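Local atomic coordinates of hypothetical glycoside hydrolase (Parabacteroides distasonis, PDB entry 3TAW), a protein that is of unknown function but resembles glycoside hydrolases and related enzymes that fold as five-bladed beta-propellers. Residues P121-A124 / T130-L133; P53-Y58 / I62-R67; G169-E174 / P221-N226. All blocks are in the same frame, centred on the assembly; numbering follows the deposited sequence.

Contact 1. Residues P121-A124 / T130-L133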
loop_
_atom_site.group_PDB
_atom_site.type_symbol
_atom_site.label_atom_id
_atom_site.label_comp_id
_atom_site.label_asym_id
_atom_site.label_seq_id
_atom_site.Cartn_x
_atom_site.Cartn_y
_atom_site.Cartn_z
ATOM N N PRO A 121 4.883 -2.056 0.545
ATOM C CA PRO A 121 4.451 -2.343 1.921
ATOM C C PRO A 121 3.164 -1.596 2.307
ATOM O O PRO A 121 2.918 -0.481 1.835
ATOM C CB PRO A 121 5.591 -1.804 2.737
ATOM C CG PRO A 121 6.123 -0.658 1.943
ATOM C CD PRO A 121 6.043 -1.130 0.519
ATOM N N ARG A 122 2.350 -2.230 3.138
ATOM C CA ARG A 122 1.351 -1.540 3.945
ATOM C C ARG A 122 1.532 -2.006 5.369
ATOM O O ARG A 122 1.791 -3.196 5.626
ATOM C CB ARG A 122 -0.102 -1.865 3.536
ATOM C CG ARG A 122 -0.619 -1.148 2.328
ATOM C CD ARG A 122 -0.256 -1.868 1.088
ATOM N NE ARG A 122 -0.906 -1.357 -0.133
ATOM C CZ ARG A 122 -0.377 -1.505 -1.340
ATOM N NH1 ARG A 122 0.765 -2.145 -1.478
ATOM N NH2 ARG A 122 -0.973 -1.007 -2.413
ATOM N N ILE A 123 1.356 -1.078 6.300
ATOM C CA ILE A 123 1.490 -1.359 7.722
ATOM C C ILE A 123 0.234 -0.957 8.462
ATOM O O ILE A 123 -0.309 0.114 8.223
ATOM C CB ILE A 123 2.672 -0.608 8.345
ATOM C CG1 ILE A 123 3.979 -1.074 7.686
ATOM C CG2 ILE A 123 2.722 -0.804 9.889
ATOM C CD1 ILE A 123 5.168 -0.207 8.022
ATOM N N ALA A 124 -0.188 -1.805 9.391
ATOM C CA ALA A 124 -1.180 -1.428 10.396
ATOM C C ALA A 124 -0.763 -2.050 11.727
ATOM O O ALA A 124 0.072 -2.966 11.767
ATOM C CB ALA A 124 -2.608 -1.878 10.021
ATOM N N THR A 130 1.449 -4.666 18.008
ATOM C CA THR A 130 2.145 -5.414 16.970
ATOM C C THR A 130 1.914 -4.800 15.581
ATOM O O THR A 130 0.766 -4.597 15.173
ATOM C CB THR A 130 1.722 -6.881 16.941
ATOM O OG1 THR A 130 1.950 -7.465 18.233
ATOM C CG2 THR A 130 2.511 -7.640 15.851
ATOM N N TYR A 131 3.012 -4.444 14.914
ATOM C CA TYR A 131 2.961 -3.924 13.559
ATOM C C TYR A 131 2.898 -5.092 12.592
ATOM O O TYR A 131 3.730 -6.026 12.645
ATOM C CB TYR A 131 4.133 -2.988 13.255
ATOM C CG TYR A 131 4.111 -1.760 14.125
ATOM C CD1 TYR A 131 3.338 -0.664 13.769
ATOM C CD2 TYR A 131 4.801 -1.710 15.345
ATOM C CE1 TYR A 131 3.267 0.462 14.556
ATOM C CE2 TYR A 131 4.747 -0.571 16.148
ATOM C CZ TYR A 131 3.986 0.521 15.749
ATOM O OH TYR A 131 3.901 1.654 16.558
ATOM N N VAL A 132 1.920 -5.024 11.689
ATOM C CA VAL A 132 1.671 -6.080 10.724
ATOM C C VAL A 132 1.944 -5.495 9.327
ATOM O O VAL A 132 1.267 -4.574 8.898
ATOM C CB VAL A 132 0.226 -6.619 10.786
ATOM C CG1 VAL A 132 0.023 -7.744 9.743
ATOM C CG2 VAL A 132 -0.092 -7.111 12.232
ATOM N N LEU A 133 2.965 -6.044 8.675
ATOM C CA LEU A 133 3.455 -5.602 7.387
ATOM C C LEU A 133 3.013 -6.588 6.327
ATOM O O LEU A 133 3.303 -7.790 6.425
ATOM C CB LEU A 133 4.991 -5.533 7.446
ATOM C CG LEU A 133 5.760 -5.250 6.164
ATOM C CD1 LEU A 133 5.382 -3.893 5.551
ATOM C CD2 LEU A 133 7.291 -5.336 6.442
HETATM O O HOH W 1 -0.678 -4.060 6.682
#

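Contact 2. Residues P53-Y58 / I62-R67. With EDO (1,2-ethanediol), chain I.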
loop_
_atom_site.group_PDB
_atom_site.type_symbol
_atom_site.label_atom_id
_atom_site.label_comp_id
_atom_site.label_asym_id
_atom_site.label_seq_id
_atom_site.Cartn_x
_atom_site.Cartn_y
_atom_site.Cartn_z
ATOM N N PRO A 53 5.044 3.915 -0.498
ATOM C CA PRO A 53 5.437 3.838 0.912
ATOM C C PRO A 53 4.341 3.331 1.847
ATOM O O PRO A 53 3.157 3.613 1.635
ATOM C CB PRO A 53 5.715 5.300 1.233
ATOM C CG PRO A 53 4.637 6.033 0.454
ATOM C CD PRO A 53 4.547 5.265 -0.851
ATOM N N ALA A 54 4.752 2.639 2.897
ATOM C CA ALA A 54 3.881 2.396 4.037
ATOM C C ALA A 54 4.101 3.502 5.052
ATOM O O ALA A 54 5.139 4.165 5.024
ATOM C CB ALA A 54 4.198 1.081 4.669
ATOM N N ALA A 55 3.113 3.731 5.918
ATOM C CA ALA A 55 3.261 4.676 7.005
ATOM C C ALA A 55 2.552 4.193 8.245
ATOM O O ALA A 55 1.523 3.504 8.173
ATOM C CB ALA A 55 2.724 6.065 6.633
ATOM N N THR A 56 3.121 4.542 9.379
ATOM C CA THR A 56 2.513 4.217 10.646
ATOM C C THR A 56 3.004 5.216 11.701
ATOM O O THR A 56 3.717 6.168 11.384
ATOM C CB THR A 56 2.717 2.726 11.042
ATOM O OG1 THR A 56 1.817 2.375 12.104
ATOM C CG2 THR A 56 4.192 2.408 11.440
ATOM N N ILE A 57 2.597 5.014 12.942
ATOM C CA ILE A 57 3.031 5.857 14.071
ATOM C C ILE A 57 3.694 4.927 15.055
ATOM O O ILE A 57 3.144 3.890 15.398
ATOM C CB ILE A 57 1.842 6.604 14.756
ATOM C CG1 ILE A 57 1.224 7.588 13.749
ATOM C CG2 ILE A 57 2.302 7.361 16.043
ATOM C CD1 ILE A 57 -0.040 8.239 14.208
ATOM N N TYR A 58 4.887 5.316 15.499
ATOM C CA TYR A 58 5.656 4.556 16.476
ATOM C C TYR A 58 6.479 5.541 17.310
ATOM O O TYR A 58 7.107 6.446 16.753
ATOM C CB TYR A 58 6.586 3.584 15.756
ATOM C CG TYR A 58 7.522 2.849 16.690
ATOM C CD1 TYR A 58 7.022 2.013 17.669
ATOM C CD2 TYR A 58 8.898 3.004 16.606
ATOM C CE1 TYR A 58 7.847 1.336 18.525
ATOM C CE2 TYR A 58 9.742 2.327 17.463
ATOM C CZ TYR A 58 9.215 1.497 18.411
ATOM O OH TYR A 58 10.054 0.857 19.299
ATOM N N ILE A 62 5.699 9.915 13.190
ATOM C CA ILE A 62 5.304 9.287 11.943
ATOM C C ILE A 62 6.505 8.498 11.431
ATOM O O ILE A 62 7.614 9.016 11.453
ATOM C CB ILE A 62 4.880 10.318 10.884
ATOM C CG1 ILE A 62 3.580 10.983 11.313
ATOM C CG2 ILE A 62 4.704 9.648 9.507
ATOM C CD1 ILE A 62 3.148 12.149 10.417
ATOM N N VAL A 63 6.271 7.255 11.010
ATOM C CA VAL A 63 7.306 6.440 10.353
ATOM C C VAL A 63 6.821 6.149 8.953
ATOM O O VAL A 63 5.716 5.653 8.758
ATOM C CB VAL A 63 7.616 5.140 11.129
ATOM C CG1 VAL A 63 8.589 4.230 10.328
ATOM C CG2 VAL A 63 8.168 5.476 12.545
ATOM N N VAL A 64 7.649 6.464 7.967
ATOM C CA VAL A 64 7.388 6.068 6.600
ATOM C C VAL A 64 8.413 5.020 6.250
ATOM O O VAL A 64 9.629 5.264 6.384
ATOM C CB VAL A 64 7.461 7.246 5.643
ATOM C CG1 VAL A 64 7.557 6.758 4.169
ATOM C CG2 VAL A 64 6.226 8.150 5.846
HETATM N N MSE A 65 7.933 3.875 5.768
HETATM C CA MSE A 65 8.805 2.831 5.243
HETATM C C MSE A 65 8.629 2.811 3.731
HETATM O O MSE A 65 7.654 2.288 3.194
HETATM C CB MSE A 65 8.515 1.479 5.918
HETATM C CG MSE A 65 8.884 1.509 7.388
HETATM SE SE MSE A 65 8.789 -0.236 8.253
HETATM C CE MSE A 65 10.080 -1.287 7.293
ATOM N N TYR A 66 9.567 3.441 3.047
ATOM C CA TYR A 66 9.447 3.642 1.602
ATOM C C TYR A 66 10.054 2.494 0.817
ATOM O O TYR A 66 11.029 1.853 1.240
ATOM C CB TYR A 66 10.047 4.979 1.195
ATOM C CG TYR A 66 11.477 5.221 1.642
ATOM C CD1 TYR A 66 11.759 5.775 2.889
ATOM C CD2 TYR A 66 12.547 4.929 0.808
ATOM C CE1 TYR A 66 13.083 6.034 3.304
ATOM C CE2 TYR A 66 13.847 5.173 1.194
ATOM C CZ TYR A 66 14.118 5.724 2.469
ATOM O OH TYR A 66 15.401 5.996 2.859
ATOM N N ARG A 67 9.463 2.219 -0.341
ATOM C CA ARG A 67 10.016 1.249 -1.256
ATOM C C ARG A 67 11.201 1.882 -1.940
ATOM O O ARG A 67 11.050 2.899 -2.589
ATOM C CB ARG A 67 8.987 0.820 -2.297
ATOM C CG ARG A 67 9.534 -0.220 -3.274
ATOM C CD ARG A 67 8.501 -0.581 -4.335
ATOM N NE ARG A 67 9.079 -1.323 -5.442
ATOM C CZ ARG A 67 8.399 -1.767 -6.502
ATOM N NH1 ARG A 67 7.085 -1.579 -6.605
ATOM N NH2 ARG A 67 9.040 -2.411 -7.469
HETATM C C1 EDO I . -1.203 2.887 9.924
HETATM O O1 EDO I . -1.023 2.485 11.298
HETATM C C2 EDO I . -2.659 2.704 9.464
HETATM O O2 EDO I . -2.904 3.199 8.123
#

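Contact 3. Residues G169-E174 / P221-N226. With EDO (1,2-ethanediol), chain K; EDO (1,2-ethanediol), chain L.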
loop_
_atom_site.group_PDB
_atom_site.type_symbol
_atom_site.label_atom_id
_atom_site.label_comp_id
_atom_site.label_asym_id
_atom_site.label_seq_id
_atom_site.Cartn_x
_atom_site.Cartn_y
_atom_site.Cartn_z
ATOM N N GLY A 169 -3.406 -24.815 -0.169
ATOM C CA GLY A 169 -2.407 -24.123 -0.975
ATOM C C GLY A 169 -2.856 -23.709 -2.363
ATOM O O GLY A 169 -2.030 -23.424 -3.222
ATOM N N LYS A 170 -4.167 -23.652 -2.578
ATOM C CA LYS A 170 -4.714 -23.366 -3.903
ATOM C C LYS A 170 -4.103 -22.132 -4.573
ATOM O O LYS A 170 -3.818 -22.156 -5.766
ATOM C CB LYS A 170 -6.237 -23.205 -3.831
ATOM C CG LYS A 170 -6.894 -22.996 -5.194
ATOM C CD LYS A 170 -8.412 -23.204 -5.132
ATOM C CE LYS A 170 -9.069 -23.063 -6.522
ATOM N NZ LYS A 170 -10.514 -23.476 -6.466
ATOM N N PHE A 171 -3.896 -21.068 -3.804
ATOM C CA PHE A 171 -3.427 -19.800 -4.357
ATOM C C PHE A 171 -1.967 -19.496 -4.073
ATOM O O PHE A 171 -1.521 -18.387 -4.351
ATOM C CB PHE A 171 -4.309 -18.670 -3.834
ATOM C CG PHE A 171 -5.741 -18.835 -4.217
ATOM C CD1 PHE A 171 -6.157 -18.532 -5.511
ATOM C CD2 PHE A 171 -6.668 -19.332 -3.313
ATOM C CE1 PHE A 171 -7.482 -18.699 -5.897
ATOM C CE2 PHE A 171 -7.992 -19.504 -3.679
ATOM C CZ PHE A 171 -8.401 -19.194 -4.991
ATOM N N LYS A 172 -1.222 -20.475 -3.549
ATOM C CA LYS A 172 0.158 -20.229 -3.097
ATOM C C LYS A 172 1.119 -19.808 -4.224
ATOM O O LYS A 172 2.138 -19.167 -3.961
ATOM C CB LYS A 172 0.713 -21.447 -2.338
ATOM C CG LYS A 172 1.188 -22.576 -3.213
ATOM C CD LYS A 172 1.538 -23.822 -2.386
ATOM C CE LYS A 172 2.150 -24.897 -3.253
ATOM N NZ LYS A 172 3.458 -24.449 -3.837
ATOM N N ASP A 173 0.776 -20.128 -5.465
ATOM C CA ASP A 173 1.609 -19.789 -6.614
ATOM C C ASP A 173 0.916 -18.809 -7.572
ATOM O O ASP A 173 1.360 -18.597 -8.687
ATOM C CB ASP A 173 2.025 -21.084 -7.339
ATOM C CG ASP A 173 2.895 -21.981 -6.465
ATOM O OD1 ASP A 173 3.844 -21.474 -5.842
ATOM O OD2 ASP A 173 2.652 -23.208 -6.417
ATOM N N GLU A 174 -0.160 -18.188 -7.105
ATOM C CA GLU A 174 -0.841 -17.158 -7.866
ATOM C C GLU A 174 -0.164 -15.837 -7.616
ATOM O O GLU A 174 0.414 -15.631 -6.533
ATOM C CB GLU A 174 -2.308 -17.085 -7.443
ATOM C CG GLU A 174 -3.106 -18.278 -7.957
ATOM C CD GLU A 174 -3.188 -18.286 -9.467
ATOM O OE1 GLU A 174 -3.755 -17.321 -10.021
ATOM O OE2 GLU A 174 -2.665 -19.230 -10.097
ATOM N N PRO A 221 -8.640 -16.259 1.242
ATOM C CA PRO A 221 -9.323 -15.430 0.241
ATOM C C PRO A 221 -10.790 -15.789 0.136
ATOM O O PRO A 221 -11.142 -16.974 0.220
ATOM C CB PRO A 221 -8.592 -15.775 -1.050
ATOM C CG PRO A 221 -7.245 -16.156 -0.595
ATOM C CD PRO A 221 -7.502 -16.973 0.651
ATOM N N LEU A 222 -11.635 -14.781 -0.016
ATOM C CA LEU A 222 -13.053 -15.022 -0.212
ATOM C C LEU A 222 -13.270 -15.597 -1.608
ATOM O O LEU A 222 -12.686 -15.118 -2.583
ATOM C CB LEU A 222 -13.825 -13.728 -0.051
ATOM C CG LEU A 222 -14.278 -13.371 1.363
ATOM C CD1 LEU A 222 -13.241 -13.607 2.407
ATOM C CD2 LEU A 222 -14.864 -11.974 1.413
ATOM N N LEU A 223 -14.129 -16.609 -1.697
ATOM C CA LEU A 223 -14.364 -17.322 -2.952
ATOM C C LEU A 223 -15.816 -17.249 -3.390
ATOM O O LEU A 223 -16.714 -17.010 -2.583
ATOM C CB LEU A 223 -13.974 -18.805 -2.811
ATOM C CG LEU A 223 -12.568 -19.135 -2.315
ATOM C CD1 LEU A 223 -12.379 -20.677 -2.210
ATOM C CD2 LEU A 223 -11.503 -18.501 -3.234
ATOM N N ASP A 224 -16.021 -17.449 -4.686
ATOM C CA ASP A 224 -17.364 -17.575 -5.246
ATOM C C ASP A 224 -17.779 -19.049 -5.209
ATOM O O ASP A 224 -17.073 -19.892 -4.650
ATOM C CB ASP A 224 -17.429 -16.975 -6.669
ATOM C CG ASP A 224 -16.639 -17.763 -7.712
ATOM O OD1 ASP A 224 -16.284 -18.944 -7.497
ATOM O OD2 ASP A 224 -16.367 -17.182 -8.790
ATOM N N GLU A 225 -18.925 -19.362 -5.807
ATOM C CA GLU A 225 -19.472 -20.724 -5.767
ATOM C C GLU A 225 -18.639 -21.768 -6.529
ATOM O O GLU A 225 -18.743 -22.963 -6.261
ATOM C CB GLU A 225 -20.914 -20.724 -6.301
ATOM C CG GLU A 225 -21.050 -20.373 -7.794
ATOM C CD GLU A 225 -21.089 -18.864 -8.094
ATOM O OE1 GLU A 225 -20.666 -18.044 -7.239
ATOM O OE2 GLU A 225 -21.558 -18.502 -9.202
ATOM N N ASN A 226 -17.836 -21.310 -7.483
ATOM C CA ASN A 226 -16.958 -22.176 -8.257
ATOM C C ASN A 226 -15.586 -22.342 -7.610
ATOM O O ASN A 226 -14.714 -23.007 -8.165
ATOM C CB ASN A 226 -16.806 -21.621 -9.677
ATOM C CG ASN A 226 -18.121 -21.601 -10.439
ATOM O OD1 ASN A 226 -18.964 -22.476 -10.256
ATOM N ND2 ASN A 226 -18.299 -20.606 -11.294
HETATM C C1 EDO K . -0.164 -16.236 -2.989
HETATM O O1 EDO K . 0.535 -15.441 -3.927
HETATM C C2 EDO K . 0.405 -16.219 -1.563
HETATM O O2 EDO K . 0.036 -15.113 -0.738
HETATM C C1 EDO L . 6.259 -20.640 -2.246
HETATM O O1 EDO L . 5.719 -19.902 -1.139
HETATM C C2 EDO L . 5.239 -21.632 -2.787
HETATM O O2 EDO L . 4.901 -22.624 -1.817
#

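Contact 1. Residues P121-A124 / T130-L133
Ala124 and Val132 form an antiparallel hydrogen-bonded pair; the short segments 121-124 and 131-133 run at 158° to each other, with axes 4.9 Å apart at their closest. The two bonds of the pair are unequal. Val132 N gives a short bond of 2.8 Å to Ala124 O, almost on the extension of that carbonyl, whereas Ala124 N reaches Val132 O at 3.2 Å from a position tilted out of the carbonyl plane. One step along, Ile123 and Leu133 make a non-hydrogen-bonded pair with their CA atoms 4.7 Å apart. Weak CA-H...O contacts accompany it: Leu133 CA lies 3.4 Å from Arg122 O, and Ile123 CA turns its hydrogen to Val132 O. A water donates to both Val132 O and, weakly, Arg122 O, so that Val132 O is held by a water as well as by the backbone.

This is part of the beta hairpin of strands 117-125 and 131-138, which begins a four-stranded antiparallel sheet of the kind that builds one blade of a propeller. Strand 117-125 is outermost in that sheet.

The apolar side chains meet on the face that carries Ile123 and Leu133. With CG anti to the backbone N (chi1 173°), Leu133 swings its CD1 branch back to the other strand, where it touches Pro121 CB at 3.5 Å and Ile123 CG1 at 3.8 Å. The other branch of Ile123 is used differently: CG2 comes up to the edge of the Tyr131 ring, near its plane and 3.9 Å from CD1. Beyond the ring, Tyr131 OH is hydrogen-bonded to Ile57 O of strand 49-58. Arg122 leads away from the hairpin instead, its NE and NH2 bonded to the carbonyls of Gly248 and Cys247 on strand 244-254.

Contact 2. Residues P53-Y58 / I62-R67
Val64 sets its two methyl groups against two different neighbours on the opposing strand. Its CG1 branch, anti to the backbone N (chi1 165°), rests 3.8 Å from Pro53 CB and also close to Ala54 O, while CG2 points to the Ala55 methyl, with 4.2 Å from Val64 CG2 to Ala55 CB. On the other face of the hairpin, Val63 CG2 leans on Tyr58 CB at 4.0 Å, the phenol ring of Tyr58 being carried away from the strand pair. Met65, present as selenomethionine, likewise sends its end away, toward Leu83 and Ile123. Thr56 divides its roles: the methyl is on the Val63 side, and OG1, anti to the backbone N, shares a hydrogen bond of 3.0 Å with O1 of a 1,2-ethanediol, probably from the crystallisation liquor and also held by Leu327 O.

Between these side chains, strands 49-58 and 61-69 pair as an antiparallel beta hairpin. Val63 N to Thr56 O, 2.8 Å long, is straight at the hydrogen, and the return bond from Thr56 N lies in the carbonyl plane of Val63. In the Ala54-Met65 pair both donors sit above the acceptor's carbonyl plane, although both bonds are 2.9 Å long.

The chemistry implies a division of labour: four backbone bonds set spacing and register, and the side chains add only apolar contact across the pair.

Contact 3. Residues G169-E174 / P221-N226
Phe171 and Leu223 are turned toward each other by similar first torsions. In Phe171 the rotation about the first side-chain bond (chi1 -60°) sets CG opposite the carbonyl carbon and carries the ring across to residues 221-226; Leu223, at chi1 -54°, sends its branch back in the opposite sense. The two side chains run alongside each other in these opposed senses until Leu223 CD2 stands 3.6 Å from Phe171 CZ, approaching the ring obliquely. Pro221 CG also comes to the ring at a slant, 4.2 Å from Phe171 CD2.

One face of the phenyl group is covered from within its own segment: Lys170 CG lies 3.9 Å above the plane of the Phe171 ring, over its centre. The extended Lys170 chain then runs on to hydrogen-bond Gly227 O through NZ.

Neither segment is regular helix or strand. Residues 170-174 come after the short helical turn that starts at Ala166, and the chain folds here through two overlapping type I beta turns, Gly169 to Lys172 and Phe171 to Glu174; residues 221-226 lead on from strand 220-221. The contact thus fastens two connecting loops at the periphery of the fold. On the side of the turns away from Leu223, the bent end of Lys172 makes a salt bridge, with NZ 3.0 Å from Asp173 OD2, on the syn side but 27° out of the carboxylate plane, while Asp173 OD1 pairs with Arg144.

No hydrogen bond or salt bridge crosses between the two segments. The attraction is therefore dispersive and hydrophobic, made by one ring, one methyl and one proline, and the charged groups of the turns serve their own loop and its neighbours.

Along the chain the three contacts come in series: contact 2 closes before contact 1 opens, and contact 3 follows. Contacts 1 and 2 are hairpins of two separate four-stranded antiparallel sheets, with centres about 9 Å apart, and they touch directly where strand 117-125 and Tyr131 pack against strand 49-58. Two neighbouring sheets are thereby joined within the interior of the fold, consistent with adjacent blades of a propeller. Contact 3 is remote, its centre about 23 Å from that of contact 1 and about 30 Å from that of contact 2, on the other side of the chain's centre from the latter. Its loops precede strands 179-186 and 244-254 of the nine-stranded mixed sheet.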